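Local structure of UspA domain-containing protein (Pyrococcus horikoshii, 2DUM) at the interface of chains A and B. The protein is of unknown function but belongs to the universal stress protein A family, some of whose members bind ATP and many of which form dimers. Numbering follows the deposited sequence. Chains: chain A/B, Hypothetical protein PH0823.

Contact 1: the interface of chains A and B. Residues chain A 133, 136, 144, 153, 155; chain B 144-145, 147.
B:Leu144, near the end of helix 138-146, puts its isobutyl group among A:Leu136, A:Leu144 and A:Ile153, forming an apolar patch of the two-fold interface between two universal stress protein (UspA) domains. Pairing of this kind is common in the family, although the structure alone does not show that the dimer persists in solution. Each methyl of B:Leu144 has its own partners. CD1 faces its symmetry counterpart: A:Leu144 and B:Leu144 approach tip to tip, their CD1 methyls 3.7 Å apart, as expected where a two-fold axis passes close by. B:Leu144 CD1 also meets A:Leu136 CD2 at 4.0 Å, the two leucine side chains crossing at about a right angle. The other branch, CD2, turns toward strand 151-154, where A:Ile153 slants across it; the nearest approach is 3.8 Å, from A:Ile153 CD1 to B:Leu144 CD2, with the isoleucine CG2 almost as near. The ethyl arm and the branch methyl of A:Ile153 therefore both bear on one leucine methyl. With 60 Å² of its surface hidden, against 30 Å² for A:Leu136, B:Leu144 is the most deeply hidden of the residues in this patch.

Beyond these methyls the contact becomes polar. A:Lys155 follows strand 151-154, and its chain bends at its outer two torsions, chi3 -86° and chi4 -147°, carrying the ammonium group toward the carbonyls at the end of the partner's helix. NZ of A:Lys155 lies 3.3 Å from the backbone O of B:Thr147, a weak hydrogen bond. The backbone O of B:Leu144 is also near, but too far for such a bond. The ammonium charge would probably be stabilised by the carbonyl oxygens at the C-terminal end of the partner helix. CD and CE of the lysine also pass close to the B:Thr147 oxygen. At the rim, the imidazole of A:His133, which is poorly ordered, has the backbone O of B:Arg145 above one face, displaced toward the ring's edge.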
# COMPACT_ATOMS: atom_id res chain seq x y z
N HIS A 133 -8.91 -12.44 -5.21
CA HIS A 133 -7.83 -11.49 -4.91
C HIS A 133 -7.39 -10.63 -6.13
O HIS A 133 -6.21 -10.26 -6.21
CB HIS A 133 -6.62 -12.25 -4.31
CG HIS A 133 -5.65 -12.75 -5.34
ND1 HIS A 133 -6.04 -13.26 -6.56
CD2 HIS A 133 -4.29 -12.79 -5.34
CE1 HIS A 133 -4.97 -13.61 -7.26
NE2 HIS A 133 -3.90 -13.34 -6.55
N LEU A 136 -10.05 -5.27 -7.80
CA LEU A 136 -9.45 -4.28 -6.97
C LEU A 136 -10.39 -3.52 -6.06
O LEU A 136 -10.13 -3.38 -4.90
CB LEU A 136 -8.58 -3.34 -7.76
CG LEU A 136 -7.53 -3.10 -6.67
CD1 LEU A 136 -6.93 -4.47 -6.09
CD2 LEU A 136 -6.48 -2.01 -7.08
N LEU A 144 -6.17 5.62 -4.06
CA LEU A 144 -4.88 5.34 -4.65
C LEU A 144 -4.31 6.45 -5.50
O LEU A 144 -3.16 6.84 -5.32
CB LEU A 144 -4.93 4.12 -5.50
CG LEU A 144 -3.89 3.28 -4.82
CD1 LEU A 144 -3.91 1.86 -5.35
CD2 LEU A 144 -2.58 3.92 -5.02
N ILE A 153 -2.40 -1.40 0.85
CA ILE A 153 -3.58 -2.15 0.50
C ILE A 153 -3.44 -3.57 1.02
O ILE A 153 -2.52 -4.31 0.67
CB ILE A 153 -4.17 -1.94 -0.94
CG1 ILE A 153 -4.78 -3.24 -1.35
CG2 ILE A 153 -3.20 -1.44 -1.97
CD1 ILE A 153 -3.67 -4.32 -1.93
N LYS A 155 -5.04 -7.39 2.03
CA LYS A 155 -5.82 -8.28 1.18
C LYS A 155 -6.32 -9.61 1.79
O LYS A 155 -7.54 -9.90 1.78
CB LYS A 155 -5.00 -8.55 -0.06
CG LYS A 155 -5.79 -8.51 -1.36
CD LYS A 155 -4.90 -8.71 -2.56
CE LYS A 155 -4.28 -7.42 -3.07
NZ LYS A 155 -4.16 -7.60 -4.58
N LEU B 144 -0.15 -5.13 -8.27
CA LEU B 144 -1.16 -4.68 -7.36
C LEU B 144 -2.48 -5.40 -7.48
O LEU B 144 -3.49 -4.90 -7.05
CB LEU B 144 -1.42 -3.22 -7.59
CG LEU B 144 -1.53 -2.43 -6.31
CD1 LEU B 144 -2.62 -1.42 -6.44
CD2 LEU B 144 -1.77 -3.32 -5.09
N ARG B 145 -2.50 -6.58 -8.05
CA ARG B 145 -3.73 -7.14 -8.45
C ARG B 145 -3.31 -8.55 -8.69
O ARG B 145 -4.05 -9.48 -8.40
CB ARG B 145 -4.19 -6.44 -9.74
CG ARG B 145 -5.66 -6.60 -10.18
CD ARG B 145 -5.88 -7.73 -11.23
NE ARG B 145 -5.66 -7.33 -12.64
CZ ARG B 145 -5.45 -8.19 -13.64
NH1 ARG B 145 -5.41 -9.50 -13.42
NH2 ARG B 145 -5.25 -7.77 -14.85
N THR B 147 -0.89 -9.91 -6.93
CA THR B 147 -0.25 -10.46 -5.71
C THR B 147 -1.09 -10.72 -4.49
O THR B 147 -1.98 -9.98 -4.12
CB THR B 147 0.92 -9.66 -5.18
OG1 THR B 147 1.75 -10.58 -4.44
CG2 THR B 147 0.44 -8.60 -4.26

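Contact 2: the interface of chains A and B. Residues chain A 133-134; chain B 145-146.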
# COMPACT_ATOMS: atom_id res chain seq x y z
N HIS A 133 -8.91 -12.44 -5.21
CA HIS A 133 -7.83 -11.49 -4.91
C HIS A 133 -7.39 -10.63 -6.13
O HIS A 133 -6.21 -10.26 -6.21
CB HIS A 133 -6.62 -12.25 -4.31
CG HIS A 133 -5.65 -12.75 -5.34
ND1 HIS A 133 -6.04 -13.26 -6.56
CD2 HIS A 133 -4.29 -12.79 -5.34
CE1 HIS A 133 -4.97 -13.61 -7.26
NE2 HIS A 133 -3.90 -13.34 -6.55
N GLU A 134 -8.31 -10.31 -7.06
CA GLU A 134 -7.96 -9.47 -8.21
C GLU A 134 -8.91 -8.33 -8.44
O GLU A 134 -8.50 -7.26 -8.92
CB GLU A 134 -7.78 -10.28 -9.49
CG GLU A 134 -6.40 -10.95 -9.56
CD GLU A 134 -6.03 -11.42 -10.93
OE1 GLU A 134 -5.29 -12.44 -11.01
OE2 GLU A 134 -6.48 -10.76 -11.90
N ARG B 145 -2.50 -6.58 -8.05
CA ARG B 145 -3.73 -7.14 -8.45
C ARG B 145 -3.31 -8.55 -8.69
O ARG B 145 -4.05 -9.48 -8.40
CB ARG B 145 -4.19 -6.44 -9.74
CG ARG B 145 -5.66 -6.60 -10.18
CD ARG B 145 -5.88 -7.73 -11.23
NE ARG B 145 -5.66 -7.33 -12.64
CZ ARG B 145 -5.45 -8.19 -13.64
NH1 ARG B 145 -5.41 -9.50 -13.42
NH2 ARG B 145 -5.25 -7.77 -14.85
N LYS B 146 -2.10 -8.75 -9.18
CA LYS B 146 -1.71 -10.09 -9.26
C LYS B 146 -1.20 -10.73 -7.95
O LYS B 146 -1.09 -11.97 -7.87
CB LYS B 146 -0.78 -10.30 -10.43
CG LYS B 146 -1.49 -10.64 -11.72
CD LYS B 146 -2.10 -12.10 -11.68
CE LYS B 146 -2.81 -12.52 -13.04
NZ LYS B 146 -3.85 -11.52 -13.49
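Two different first torsions bring A:Glu134 and B:Arg145 into contact: in A:Glu134 CG lies beside the backbone N and opposite the carbonyl carbon (chi1 -80°), whereas in B:Arg145 CG lies opposite the backbone N (chi1 -164°). Beyond CG the glutamate is extended, but the arginine folds at chi2 and chi3, turning its guanidinium back toward the carboxylate. The two side chains run obliquely past each other, with B:Arg145 CD 3.6 Å from A:Glu134 CB, so aliphatic segments accompany the charged ends.

The result is an ionic cluster in which one carboxylate of chain A pairs with two consecutive basic residues of chain B. B:Arg145 forms a salt bridge to A:Glu134 through NH1 and OE2. That pair is modelled too close, and NH1 also comes implausibly near NZ of B:Lys146, so the pairing of charges is credible but the detailed placement of the arginine end is doubtful. As modelled, the carboxylate carbon CD lies in the guanidinium plane at its edge and the two planes are moderately inclined, an edgewise approach rather than a face-to-face stack.

B:Lys146 reaches the same acid, and the same side of its carboxylate, through a chain bent at chi2 and chi4. B:Lys146 NZ makes a salt bridge and hydrogen bond of 3.0 Å to A:Glu134 OE1, arriving on the syn side but 33° out of the carboxylate plane. A second, weak hydrogen bond of 3.2 Å runs from B:Lys146 NZ to A:Glu134 OE2, so the ammonium group addresses both oxygens. Two positive neighbours would be expected to stabilise the ionised form of the glutamate. A:Glu134 has 90 Å² of its surface hidden in this patch, compared with 48 Å² for B:Arg145 and 25 Å² for B:Lys146. Alongside, the poorly ordered imidazole of A:His133 gives a tentative, weak and bent hydrogen bond of 3.4 Å from its NE2 to the backbone O of B:Lys146.

The C-alpha centres of contact 1 and contact 2 lie about 5 Å apart, and both include A:His133 and B:Arg145, so they are neighbouring portions of one continuous surface. Helix 138-146 of chain B supplies residues to both: contact 1 is mainly apolar and contact 2 ionic. Consecutive positions near the end of this helix thus serve different chemistries, which could combine burial with charge matching. Because the interface is two-fold symmetric, each contact recurs with the chains exchanged. This arrangement is compatible with a specific homodimer, but the deposited assembly by itself does not establish one.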